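Local coordinates for putative curved DNA-binding protein (Chaetomium thermophilum var. thermophilum DSM 1495, PDB 4IPA) that probably takes part in ribosome biogenesis as the Arx1 member of the methionine aminopeptidase-like M24 family, and may also bind DNA, at residues G50-D55 against A107-P112; S88-I93 against G113-I118; K117-A122 against V342-T347; V131-V136 against G361-D366; G256-S261 against D338-C343. All blocks are in the same frame, centred on the assembly; numbering follows the deposited sequence.

Contact 1: residues G50-D55 against A107-P112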
# COMPACT_ATOMS: atom_id res chain seq x y z
N GLY A 50 -20.92 -5.07 10.54
CA GLY A 50 -21.97 -5.89 9.95
C GLY A 50 -21.88 -6.04 8.44
O GLY A 50 -22.46 -6.98 7.87
N ALA A 51 -21.18 -5.12 7.78
CA ALA A 51 -21.03 -5.20 6.33
C ALA A 51 -20.18 -6.41 5.96
O ALA A 51 -19.21 -6.72 6.64
CB ALA A 51 -20.41 -3.93 5.74
N LYS A 52 -20.58 -7.08 4.88
CA LYS A 52 -19.84 -8.21 4.35
C LYS A 52 -18.68 -7.73 3.50
O LYS A 52 -18.87 -6.98 2.53
CB LYS A 52 -20.78 -9.08 3.51
CG LYS A 52 -22.02 -9.54 4.24
CD LYS A 52 -23.08 -10.04 3.28
CE LYS A 52 -22.61 -11.26 2.51
NZ LYS A 52 -23.63 -11.70 1.50
N ILE A 53 -17.47 -8.18 3.84
CA ILE A 53 -16.29 -7.81 3.09
C ILE A 53 -16.41 -8.03 1.58
O ILE A 53 -15.99 -7.18 0.79
CB ILE A 53 -15.02 -8.52 3.64
CG1 ILE A 53 -14.70 -7.98 5.03
CG2 ILE A 53 -13.82 -8.29 2.74
CD1 ILE A 53 -13.48 -8.62 5.68
N ILE A 54 -16.99 -9.16 1.16
CA ILE A 54 -17.06 -9.45 -0.27
C ILE A 54 -17.93 -8.43 -1.01
O ILE A 54 -17.67 -8.13 -2.18
CB ILE A 54 -17.53 -10.89 -0.60
CG1 ILE A 54 -17.22 -11.22 -2.06
CG2 ILE A 54 -19.01 -11.07 -0.35
CD1 ILE A 54 -16.44 -12.46 -2.25
N ASP A 55 -18.94 -7.90 -0.33
CA ASP A 55 -19.80 -6.89 -0.93
C ASP A 55 -19.05 -5.58 -1.13
O ASP A 55 -19.18 -4.93 -2.17
CB ASP A 55 -21.04 -6.66 -0.07
CG ASP A 55 -22.01 -7.82 -0.13
OD1 ASP A 55 -21.89 -8.66 -1.05
OD2 ASP A 55 -22.91 -7.89 0.74
N ALA A 107 -18.66 -14.63 3.75
CA ALA A 107 -19.65 -14.20 4.73
C ALA A 107 -19.01 -13.41 5.87
O ALA A 107 -19.70 -12.92 6.76
CB ALA A 107 -20.43 -15.40 5.29
N THR A 108 -17.68 -13.31 5.84
CA THR A 108 -16.95 -12.49 6.81
C THR A 108 -17.50 -11.06 6.85
O THR A 108 -17.69 -10.42 5.81
CB THR A 108 -15.46 -12.42 6.45
OG1 THR A 108 -14.94 -13.74 6.27
CG2 THR A 108 -14.67 -11.69 7.55
N GLU A 109 -17.74 -10.55 8.05
CA GLU A 109 -18.27 -9.20 8.21
C GLU A 109 -17.31 -8.31 9.00
O GLU A 109 -16.55 -8.78 9.86
CB GLU A 109 -19.64 -9.23 8.92
CG GLU A 109 -20.64 -10.20 8.31
CD GLU A 109 -22.04 -10.09 8.92
OE1 GLU A 109 -22.15 -9.80 10.14
OE2 GLU A 109 -23.02 -10.29 8.18
N ILE A 110 -17.38 -7.01 8.71
CA ILE A 110 -16.65 -6.00 9.46
C ILE A 110 -17.03 -6.08 10.94
O ILE A 110 -18.21 -6.05 11.29
CB ILE A 110 -16.99 -4.57 8.95
CG1 ILE A 110 -16.73 -4.46 7.44
CG2 ILE A 110 -16.19 -3.51 9.72
CD1 ILE A 110 -15.28 -4.73 7.06
N GLN A 111 -16.03 -6.20 11.80
CA GLN A 111 -16.23 -6.20 13.24
C GLN A 111 -16.02 -4.80 13.82
O GLN A 111 -15.06 -4.12 13.48
CB GLN A 111 -15.24 -7.16 13.90
CG GLN A 111 -15.27 -8.56 13.32
CD GLN A 111 -16.63 -9.20 13.50
OE1 GLN A 111 -17.07 -9.41 14.63
NE2 GLN A 111 -17.30 -9.50 12.39
N PRO A 112 -16.93 -4.37 14.71
CA PRO A 112 -16.86 -3.02 15.28
C PRO A 112 -15.55 -2.72 16.03
O PRO A 112 -15.01 -3.58 16.73
CB PRO A 112 -18.06 -2.98 16.24
CG PRO A 112 -18.38 -4.45 16.53
CD PRO A 112 -18.02 -5.18 15.27
O HOH W 1 -17.44 -11.01 3.03
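Ile53 and Thr108 lie side by side and point the same way, with CD1 of Ile53 3.8 Å from CG2 of Thr108. In Thr108 the hydroxyl is anti to the carbonyl carbon (chi1 -52°); OG1 bonds to Glu105 O, while the methyl is the branch given to Ile53. Ile110 meets Ile53 at about a right angle, its CD1 3.9 Å from CG1 of Ile53, and its CG1 also reaches CB of Ala51 at 4.1 Å. Ile53 and Ile110 both continue onto Val87 of strand 79-88. On the more exposed flank, Glu109 passes its CB 3.4 Å from Ala51 O.

Three backbone bonds set the register. Gly50 N gives a nearly straight bond to Ile110 O (3.0 Å, 171° at the hydrogen), Ile110 N returns one to Ala51 O at 2.8 Å, and Ile53 N donates to Thr108 O at 3.0 Å. Water 1 carries a second link, donating to Thr108 O and accepting from Ile54 N.

Because Lys52 is the N-cap of helix 53-69, Thr108 O serves two N-H groups of the first turn, one directly and one through water. A carbonyl placed there would probably interact favourably with the positive end of the helix dipole.

Contact 2: residues S88-I93 against G113-I118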
# COMPACT_ATOMS: atom_id res chain seq x y z
N SER A 88 -9.22 -5.42 4.74
CA SER A 88 -8.52 -6.39 5.59
C SER A 88 -8.79 -6.16 7.07
O SER A 88 -8.52 -5.08 7.60
CB SER A 88 -7.02 -6.35 5.31
OG SER A 88 -6.78 -6.46 3.92
N PRO A 89 -9.33 -7.20 7.75
CA PRO A 89 -9.58 -7.12 9.19
C PRO A 89 -8.30 -6.94 10.03
O PRO A 89 -7.19 -6.86 9.49
CB PRO A 89 -10.25 -8.45 9.52
CG PRO A 89 -10.84 -8.93 8.21
CD PRO A 89 -9.85 -8.44 7.15
N ALA A 90 -8.49 -6.92 11.35
CA ALA A 90 -7.52 -6.48 12.34
C ALA A 90 -6.11 -7.05 12.21
O ALA A 90 -5.14 -6.29 12.15
CB ALA A 90 -8.06 -6.72 13.75
N ALA A 91 -5.99 -8.37 12.19
CA ALA A 91 -4.67 -8.99 12.12
C ALA A 91 -4.24 -9.38 10.71
O ALA A 91 -3.21 -10.03 10.55
CB ALA A 91 -4.57 -10.19 13.06
N PHE A 92 -4.99 -8.98 9.69
CA PHE A 92 -4.62 -9.33 8.32
C PHE A 92 -3.56 -8.37 7.75
O PHE A 92 -3.72 -7.16 7.81
CB PHE A 92 -5.85 -9.30 7.40
CG PHE A 92 -6.82 -10.44 7.61
CD1 PHE A 92 -7.30 -10.74 8.88
CD2 PHE A 92 -7.28 -11.17 6.54
CE1 PHE A 92 -8.20 -11.77 9.06
CE2 PHE A 92 -8.19 -12.20 6.72
CZ PHE A 92 -8.65 -12.50 7.98
N ILE A 93 -2.50 -8.93 7.18
CA ILE A 93 -1.47 -8.12 6.52
C ILE A 93 -1.62 -8.12 4.99
O ILE A 93 -1.77 -7.07 4.39
CB ILE A 93 -0.06 -8.57 6.91
CG1 ILE A 93 0.16 -8.28 8.40
CG2 ILE A 93 0.97 -7.86 6.05
CD1 ILE A 93 1.35 -8.97 9.01
N GLY A 113 -15.05 -1.51 15.85
CA GLY A 113 -13.84 -1.05 16.50
C GLY A 113 -12.54 -1.58 15.91
O GLY A 113 -11.47 -1.18 16.33
N GLU A 114 -12.62 -2.51 14.96
CA GLU A 114 -11.39 -3.09 14.42
C GLU A 114 -10.71 -2.15 13.44
O GLU A 114 -11.37 -1.38 12.76
CB GLU A 114 -11.67 -4.41 13.73
CG GLU A 114 -11.74 -5.58 14.67
CD GLU A 114 -11.69 -6.91 13.94
OE1 GLU A 114 -11.82 -7.96 14.62
OE2 GLU A 114 -11.51 -6.89 12.69
N PRO A 115 -9.38 -2.20 13.38
CA PRO A 115 -8.63 -1.44 12.37
C PRO A 115 -8.66 -2.16 11.02
O PRO A 115 -8.11 -3.24 10.88
CB PRO A 115 -7.21 -1.38 12.96
CG PRO A 115 -7.11 -2.59 13.83
CD PRO A 115 -8.50 -2.88 14.35
N ILE A 116 -9.32 -1.54 10.05
CA ILE A 116 -9.55 -2.12 8.74
C ILE A 116 -8.64 -1.43 7.73
O ILE A 116 -8.63 -0.20 7.64
CB ILE A 116 -11.03 -1.89 8.27
CG1 ILE A 116 -12.03 -2.44 9.30
CG2 ILE A 116 -11.27 -2.49 6.90
CD1 ILE A 116 -11.77 -3.89 9.66
N LYS A 117 -7.87 -2.23 6.99
CA LYS A 117 -6.98 -1.70 5.96
C LYS A 117 -7.70 -1.72 4.63
O LYS A 117 -8.16 -2.76 4.18
CB LYS A 117 -5.68 -2.51 5.84
CG LYS A 117 -4.67 -2.19 6.89
CD LYS A 117 -5.19 -2.59 8.27
CE LYS A 117 -5.30 -4.11 8.39
NZ LYS A 117 -5.71 -4.51 9.78
N ILE A 118 -7.80 -0.56 4.02
CA ILE A 118 -8.42 -0.45 2.72
C ILE A 118 -7.34 -0.02 1.73
O ILE A 118 -6.79 1.08 1.81
CB ILE A 118 -9.58 0.53 2.74
CG1 ILE A 118 -10.58 0.10 3.83
CG2 ILE A 118 -10.27 0.57 1.38
CD1 ILE A 118 -11.04 1.22 4.72
O HOH W 2 -6.59 -4.06 2.50
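Ser88 and Lys117 form an antiparallel hydrogen-bonded pair: Ser88 N donates to Lys117 O at 2.9 Å and Lys117 N to Ser88 O at 3.0 Å, before the chain of 88-93 turns away through a type I beta turn from Pro89 to Phe92.

The Lys117 side chain doubles back toward that turn. Bends at chi2 (65°) and chi3 (68°) place CD and then CE, and CE comes 3.5 Å from Ser88 O. The ammonium nitrogen NZ then binds Pro89 O at 2.8 Å, Ala90 O at 3.0 Å and Pro115 O of its own strand at 2.9 Å, in each case from above the carbonyl plane. With Val342 O, four carbonyl oxygens surround NZ, so its three hydrogens must be shared among them. Pro89 O also accepts from Phe92 N, which closes the turn onto it from the opposite face.

At the outer end, the extended Glu114 chain lays its carboxylate against Ala90, with CD 3.6 Å from CB of Ala90. Ala90 N donates to Glu114 OE2 at 3.3 Å, meeting the carboxylate from above its plane. Ser88 OG accepts from Tyr96 N, and water 2 joins OG to Lys117 O.

The arrangement is that of neighbouring antiparallel strands separating at a beta turn, here with a buried lysine gathering the turn's carbonyls, within the sheet of the pita-bread fold known for the M24 family.

Contact 3: residues K117-A122 against V342-T347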
# COMPACT_ATOMS: atom_id res chain seq x y z
N LYS A 117 -7.87 -2.23 6.99
CA LYS A 117 -6.98 -1.70 5.96
C LYS A 117 -7.70 -1.72 4.63
O LYS A 117 -8.16 -2.76 4.18
CB LYS A 117 -5.68 -2.51 5.84
CG LYS A 117 -4.67 -2.19 6.89
CD LYS A 117 -5.19 -2.59 8.27
CE LYS A 117 -5.30 -4.11 8.39
NZ LYS A 117 -5.71 -4.51 9.78
N ILE A 118 -7.80 -0.56 4.02
CA ILE A 118 -8.42 -0.45 2.72
C ILE A 118 -7.34 -0.02 1.73
O ILE A 118 -6.79 1.08 1.81
CB ILE A 118 -9.58 0.53 2.74
CG1 ILE A 118 -10.58 0.10 3.83
CG2 ILE A 118 -10.27 0.57 1.38
CD1 ILE A 118 -11.04 1.22 4.72
N GLN A 119 -7.01 -0.93 0.82
CA GLN A 119 -5.97 -0.70 -0.15
C GLN A 119 -6.53 -0.99 -1.53
O GLN A 119 -7.12 -2.05 -1.77
CB GLN A 119 -4.75 -1.57 0.14
CG GLN A 119 -3.64 -1.53 -0.91
CD GLN A 119 -2.34 -2.13 -0.36
OE1 GLN A 119 -1.50 -2.64 -1.11
NE2 GLN A 119 -2.18 -2.06 0.96
N LEU A 120 -6.36 -0.03 -2.43
CA LEU A 120 -6.87 -0.16 -3.77
C LEU A 120 -6.12 0.82 -4.64
O LEU A 120 -5.32 1.60 -4.13
CB LEU A 120 -8.37 0.14 -3.79
CG LEU A 120 -8.81 1.50 -3.25
CD1 LEU A 120 -8.78 2.56 -4.34
CD2 LEU A 120 -10.23 1.38 -2.65
N GLY A 121 -6.36 0.78 -5.94
CA GLY A 121 -5.73 1.76 -6.80
C GLY A 121 -6.09 1.67 -8.27
O GLY A 121 -6.53 0.62 -8.76
N ALA A 122 -5.88 2.79 -8.95
CA ALA A 122 -6.12 2.89 -10.38
C ALA A 122 -4.84 3.14 -11.16
O ALA A 122 -3.78 3.44 -10.60
CB ALA A 122 -7.12 4.00 -10.68
N VAL A 342 -3.06 -4.89 13.33
CA VAL A 342 -2.04 -4.17 12.58
C VAL A 342 -2.64 -2.94 11.92
O VAL A 342 -3.85 -2.87 11.69
CB VAL A 342 -1.37 -5.04 11.50
CG1 VAL A 342 -0.80 -6.31 12.13
CG2 VAL A 342 -2.35 -5.35 10.37
N CYS A 343 -1.77 -1.97 11.64
CA CYS A 343 -2.16 -0.74 11.00
C CYS A 343 -1.22 -0.49 9.82
O CYS A 343 -0.02 -0.72 9.94
CB CYS A 343 -2.08 0.39 12.03
SG CYS A 343 -2.59 2.00 11.46
N ARG A 344 -1.75 -0.04 8.68
CA ARG A 344 -0.93 0.17 7.48
C ARG A 344 -1.31 1.45 6.73
O ARG A 344 -2.48 1.84 6.67
CB ARG A 344 -1.01 -1.02 6.50
CG ARG A 344 -0.62 -2.38 7.10
CD ARG A 344 -0.41 -3.46 6.02
NE ARG A 344 -1.63 -3.69 5.25
CZ ARG A 344 -1.82 -3.27 4.00
NH1 ARG A 344 -0.87 -2.59 3.35
NH2 ARG A 344 -2.97 -3.53 3.40
N LEU A 345 -0.30 2.12 6.19
CA LEU A 345 -0.54 3.21 5.26
C LEU A 345 0.29 3.00 4.01
O LEU A 345 1.39 2.46 4.06
CB LEU A 345 -0.17 4.54 5.90
CG LEU A 345 -1.00 4.95 7.12
CD1 LEU A 345 -0.25 6.02 7.94
CD2 LEU A 345 -2.37 5.45 6.67
N LEU A 346 -0.24 3.46 2.89
CA LEU A 346 0.46 3.33 1.63
C LEU A 346 0.14 4.60 0.85
O LEU A 346 -1.02 4.95 0.62
CB LEU A 346 0.03 2.06 0.87
CG LEU A 346 1.06 1.47 -0.11
CD1 LEU A 346 0.74 0.02 -0.58
CD2 LEU A 346 1.28 2.39 -1.31
N THR A 347 1.20 5.29 0.46
CA THR A 347 1.09 6.54 -0.24
C THR A 347 1.91 6.43 -1.53
O THR A 347 3.04 5.96 -1.51
CB THR A 347 1.68 7.69 0.62
OG1 THR A 347 1.05 7.70 1.91
CG2 THR A 347 1.47 9.04 -0.06
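Gln119 and Arg344 are brought together by an extended chain on one side and a bent one on the other. Gln119 has CG anti to the backbone N (chi1 174°) and runs on extended, whereas Arg344 bends at chi3, which places NE. The two side chains then cross at about a right angle, and the amide end of Gln119 lies at the edge of the guanidinium, near its plane, with the amide carbon CD 4.0 Å from NH1 of Arg344. The amide and guanidinium planes are 56° apart, so the two groups do not stack.

The same amide rests on Leu346, whose CD1 is 3.8 Å from CD of Gln119. The aliphatic part of Lys117 crosses Arg344 at about a right angle: its CG is 3.8 Å from NE of Arg344 and its CB 3.8 Å from NH2. Further along, NZ of Lys117, which also binds Pro89 O, donates to Val342 O at 3.1 Å from above the carbonyl plane and approaches CG2 of Val342 at 3.5 Å. NZ stays 6.2 Å from NE of Arg344, and Glu254, salt-bridged to NH1, probably balances the charge of Arg344.

The strand segments run in nearly the same direction, 27° apart, with axes 7.6 Å apart at closest approach. Strand 127-136 touches both: Asp133 bonds through its backbone to Ile118, Cys132 does so to Leu346, and Thr134 OG1 bonds to Arg344 O. Helix 23-46 packs on Ile118, and helix 148-167 covers Cys343 and Leu345.

Contact 4: residues V131-V136 against G361-D366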
# COMPACT_ATOMS: atom_id res chain seq x y z
N VAL A 131 -3.11 3.20 -2.98
CA VAL A 131 -3.33 3.88 -1.70
C VAL A 131 -3.81 2.88 -0.66
O VAL A 131 -4.49 1.92 -0.99
CB VAL A 131 -4.41 5.01 -1.80
CG1 VAL A 131 -3.99 6.09 -2.77
CG2 VAL A 131 -5.76 4.45 -2.21
N CYS A 132 -3.45 3.13 0.60
CA CYS A 132 -3.97 2.33 1.71
C CYS A 132 -4.17 3.24 2.91
O CYS A 132 -3.24 3.91 3.35
CB CYS A 132 -3.02 1.19 2.09
SG CYS A 132 -3.59 0.17 3.53
N ASP A 133 -5.40 3.24 3.43
CA ASP A 133 -5.74 3.91 4.68
C ASP A 133 -6.12 2.81 5.67
O ASP A 133 -6.58 1.73 5.28
CB ASP A 133 -6.93 4.87 4.46
CG ASP A 133 -7.12 5.89 5.62
OD1 ASP A 133 -6.22 6.00 6.49
OD2 ASP A 133 -8.17 6.59 5.64
N THR A 134 -5.92 3.08 6.96
CA THR A 134 -6.51 2.24 7.99
C THR A 134 -7.55 3.06 8.75
O THR A 134 -7.27 4.16 9.22
CB THR A 134 -5.45 1.69 8.95
OG1 THR A 134 -4.53 0.87 8.22
CG2 THR A 134 -6.11 0.84 10.05
N ILE A 135 -8.76 2.53 8.85
CA ILE A 135 -9.82 3.20 9.57
C ILE A 135 -10.34 2.30 10.69
O ILE A 135 -10.08 1.09 10.70
CB ILE A 135 -11.00 3.54 8.65
CG1 ILE A 135 -11.60 2.26 8.09
CG2 ILE A 135 -10.56 4.51 7.53
CD1 ILE A 135 -12.94 2.46 7.50
N VAL A 136 -11.05 2.91 11.64
CA VAL A 136 -11.70 2.18 12.72
C VAL A 136 -13.14 1.90 12.30
O VAL A 136 -13.90 2.82 12.00
CB VAL A 136 -11.68 2.96 14.04
CG1 VAL A 136 -12.42 2.20 15.15
CG2 VAL A 136 -10.24 3.23 14.46
N GLY A 361 -2.80 9.20 -1.85
CA GLY A 361 -2.68 8.52 -0.58
C GLY A 361 -3.94 8.72 0.22
O GLY A 361 -4.90 9.33 -0.25
N PRO A 362 -3.92 8.21 1.45
CA PRO A 362 -5.00 8.30 2.43
C PRO A 362 -5.18 9.74 2.89
O PRO A 362 -4.24 10.54 2.80
CB PRO A 362 -4.50 7.44 3.59
CG PRO A 362 -2.99 7.56 3.48
CD PRO A 362 -2.72 7.55 2.00
N PRO A 363 -6.40 10.07 3.36
CA PRO A 363 -6.70 11.42 3.85
C PRO A 363 -5.97 11.64 5.16
O PRO A 363 -5.92 10.72 5.97
CB PRO A 363 -8.22 11.38 4.09
CG PRO A 363 -8.52 9.94 4.34
CD PRO A 363 -7.56 9.18 3.46
N ALA A 364 -5.41 12.83 5.35
CA ALA A 364 -4.72 13.17 6.58
C ALA A 364 -5.53 12.78 7.81
O ALA A 364 -6.74 12.94 7.84
CB ALA A 364 -4.41 14.67 6.59
N TRP A 365 -4.86 12.25 8.83
CA TRP A 365 -5.54 11.91 10.07
C TRP A 365 -5.61 13.11 11.00
O TRP A 365 -4.64 13.85 11.17
CB TRP A 365 -4.82 10.77 10.79
CG TRP A 365 -4.95 9.46 10.11
CD1 TRP A 365 -5.75 9.16 9.03
CD2 TRP A 365 -4.26 8.25 10.44
NE1 TRP A 365 -5.59 7.84 8.69
CE2 TRP A 365 -4.69 7.26 9.54
CE3 TRP A 365 -3.33 7.92 11.42
CZ2 TRP A 365 -4.21 5.95 9.59
CZ3 TRP A 365 -2.85 6.62 11.47
CH2 TRP A 365 -3.28 5.65 10.55
N ASP A 366 -6.77 13.31 11.60
CA ASP A 366 -6.93 14.32 12.63
C ASP A 366 -6.30 13.77 13.91
O ASP A 366 -6.85 12.87 14.55
CB ASP A 366 -8.41 14.60 12.84
CG ASP A 366 -8.67 15.58 13.97
OD1 ASP A 366 -7.71 16.26 14.41
OD2 ASP A 366 -9.83 15.67 14.40
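Asp133, on strand 127-136, which pairs with 115-124 and also bonds to 342-352, meets Trp365 in the loop that leaves strand 355-360, joining early chain to late. CG of Asp133 is anti to its backbone N (chi1 -165°), and OD1 receives NE1-H of Trp365 at 2.9 Å (154° at the hydrogen). The bond uses the syn lone pair of OD1 and lies in the indole plane; the carboxylate and ring planes are 31° apart. Beyond NE1, the ring brings CZ2 within 3.6 Å of Thr134 O.

Proline carbons pack against the rest of the acid, with Leu40 of helix 23-46 also touching it. CD of Pro363 is 3.4 Å from OD2, and CB of Pro362 is 3.6 Å from CB of Asp133. The Pro362 ring also sets CG 3.7 Å from Cys132 O. At the start of the loop, CG1 of Val131 touches Gly361 N at 3.5 Å, while that N-H is bonded to Glu37 OE2.

Asp133 thus has an aromatic N-H at one oxygen and proline C-H groups at the other. One directed bond fixes the indole edge against the strand, and the rest is packing among proline, valine and indole carbons and strand carbonyl oxygens.

Contact 5: residues G256-S261 against D338-C343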
# COMPACT_ATOMS: atom_id res chain seq x y z
N GLY A 256 3.92 -0.23 8.04
CA GLY A 256 2.99 -0.99 8.85
C GLY A 256 3.46 -1.21 10.29
O GLY A 256 4.64 -1.45 10.56
N CYS A 257 2.52 -1.14 11.22
CA CYS A 257 2.84 -1.39 12.61
C CYS A 257 1.94 -2.46 13.20
O CYS A 257 0.89 -2.79 12.64
CB CYS A 257 2.75 -0.11 13.42
SG CYS A 257 4.10 1.01 13.08
N SER A 258 2.37 -3.00 14.32
CA SER A 258 1.65 -4.08 14.95
C SER A 258 1.62 -3.83 16.45
O SER A 258 2.58 -3.29 17.01
CB SER A 258 2.35 -5.40 14.65
OG SER A 258 1.80 -6.46 15.40
N LEU A 259 0.51 -4.19 17.08
CA LEU A 259 0.45 -4.19 18.54
C LEU A 259 1.21 -5.40 19.09
O LEU A 259 1.49 -5.48 20.28
CB LEU A 259 -0.99 -4.15 19.05
CG LEU A 259 -1.54 -2.74 19.28
CD1 LEU A 259 -3.04 -2.77 19.53
CD2 LEU A 259 -0.80 -2.03 20.43
N GLY A 260 1.56 -6.34 18.21
CA GLY A 260 2.37 -7.49 18.58
C GLY A 260 3.82 -7.31 18.19
O GLY A 260 4.30 -6.18 18.12
N SER A 261 4.51 -8.41 17.92
CA SER A 261 5.94 -8.40 17.64
C SER A 261 6.28 -7.81 16.27
O SER A 261 7.44 -7.49 15.98
CB SER A 261 6.49 -9.83 17.71
OG SER A 261 5.95 -10.54 18.81
N ASP A 338 1.29 -12.97 16.10
CA ASP A 338 0.68 -13.05 17.42
C ASP A 338 -0.83 -12.89 17.36
O ASP A 338 -1.51 -12.89 18.38
CB ASP A 338 1.27 -11.96 18.34
CG ASP A 338 2.77 -12.11 18.53
OD1 ASP A 338 3.22 -13.24 18.82
OD2 ASP A 338 3.50 -11.09 18.38
N ASN A 339 -1.37 -12.72 16.15
CA ASN A 339 -2.80 -12.48 15.96
C ASN A 339 -3.23 -11.16 16.57
O ASN A 339 -4.38 -10.99 16.94
CB ASN A 339 -3.62 -13.64 16.53
CG ASN A 339 -3.65 -14.84 15.60
OD1 ASN A 339 -4.68 -15.12 14.98
ND2 ASN A 339 -2.52 -15.53 15.49
N ALA A 340 -2.28 -10.23 16.65
CA ALA A 340 -2.54 -8.89 17.13
C ALA A 340 -2.95 -7.96 15.97
O ALA A 340 -2.64 -8.23 14.82
CB ALA A 340 -1.31 -8.35 17.80
N PRO A 341 -3.66 -6.88 16.28
CA PRO A 341 -4.08 -5.90 15.27
C PRO A 341 -2.90 -5.21 14.61
O PRO A 341 -1.86 -4.99 15.24
CB PRO A 341 -4.87 -4.88 16.08
CG PRO A 341 -5.41 -5.68 17.23
CD PRO A 341 -4.27 -6.60 17.59
N VAL A 342 -3.06 -4.89 13.33
CA VAL A 342 -2.04 -4.17 12.58
C VAL A 342 -2.64 -2.94 11.92
O VAL A 342 -3.85 -2.87 11.69
CB VAL A 342 -1.37 -5.04 11.50
CG1 VAL A 342 -0.80 -6.31 12.13
CG2 VAL A 342 -2.35 -5.35 10.37
N CYS A 343 -1.77 -1.97 11.64
CA CYS A 343 -2.16 -0.74 11.00
C CYS A 343 -1.22 -0.49 9.82
O CYS A 343 -0.02 -0.72 9.94
CB CYS A 343 -2.08 0.39 12.03
SG CYS A 343 -2.59 2.00 11.46
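Asp338 reaches Ser261 with a side chain that can be followed atom by atom. The bond from CA to CB is directed at 256-261, and the contacts begin at CG, which chi1 of -61° sets beside the backbone N, 3.6 Å from OG of Ser261. From CG the two oxygens part. OD2 accepts twice from one residue: Ser261 N donates at 2.9 Å, nearly along the C-O axis, and Ser261 OG donates to the syn lone pair at 2.5 Å, a length short enough to be doubtful. OD1 stays farther from that hydroxyl. The bond from Ser261 N is the firmer evidence that the acid is tied to the backbone here.

Nearer the sheet, Ser258 OG accepts from Gly260 N at 2.8 Å, an ST turn, and is itself bonded to Asp336 OD1. Its CB lies 4.1 Å from CG1 of Val342. Between these two polar sites CB of Ala340 sits 3.5 Å from Gly260 N, and CB of Leu259 packs on Ala340 and Pro341. Leu259 N gives a nearly straight bond to Pro341 O (3.1 Å, 173°). Cys257 and Cys343 then form an antiparallel hydrogen-bonded pair, with Cys257 N to Cys343 O at 2.9 Å and a return bond from Cys343 N to Cys257 O.

The contact joins the C-terminal end of strand 250-258 to the start of 342-352, its neighbour in the five-stranded sheet. Strand 210-220 flanks strand 250-258 on its other side, through Ile212 to Gly256 and Asn210 to Ser258. Helix 148-167 covers the face bearing Cys257 and Cys343, with Thr157 touching both.

How the contacts relate
Contact 3 lies at the middle of the set, about 4 Å from the centre of the chain, whereas the centre of contact 1 is about 21 Å away. Contacts 1 and 2 interleave along the chain and touch where Ile53 packs on Pro89. Contacts 2 and 3 share strand 115-124, and contacts 3 and 5 share strand 342-352. Contact 4 uses strand 127-136, next to 115-124, its centre about 8 Å from that of contact 3; the segments of these two alternate along the chain, and contact 5 falls within the span of contact 4. Contact 3, with strand 127-136, joins the two sheets into one core, as expected for a pita-bread fold, while contact 5 pairs two strands of one sheet.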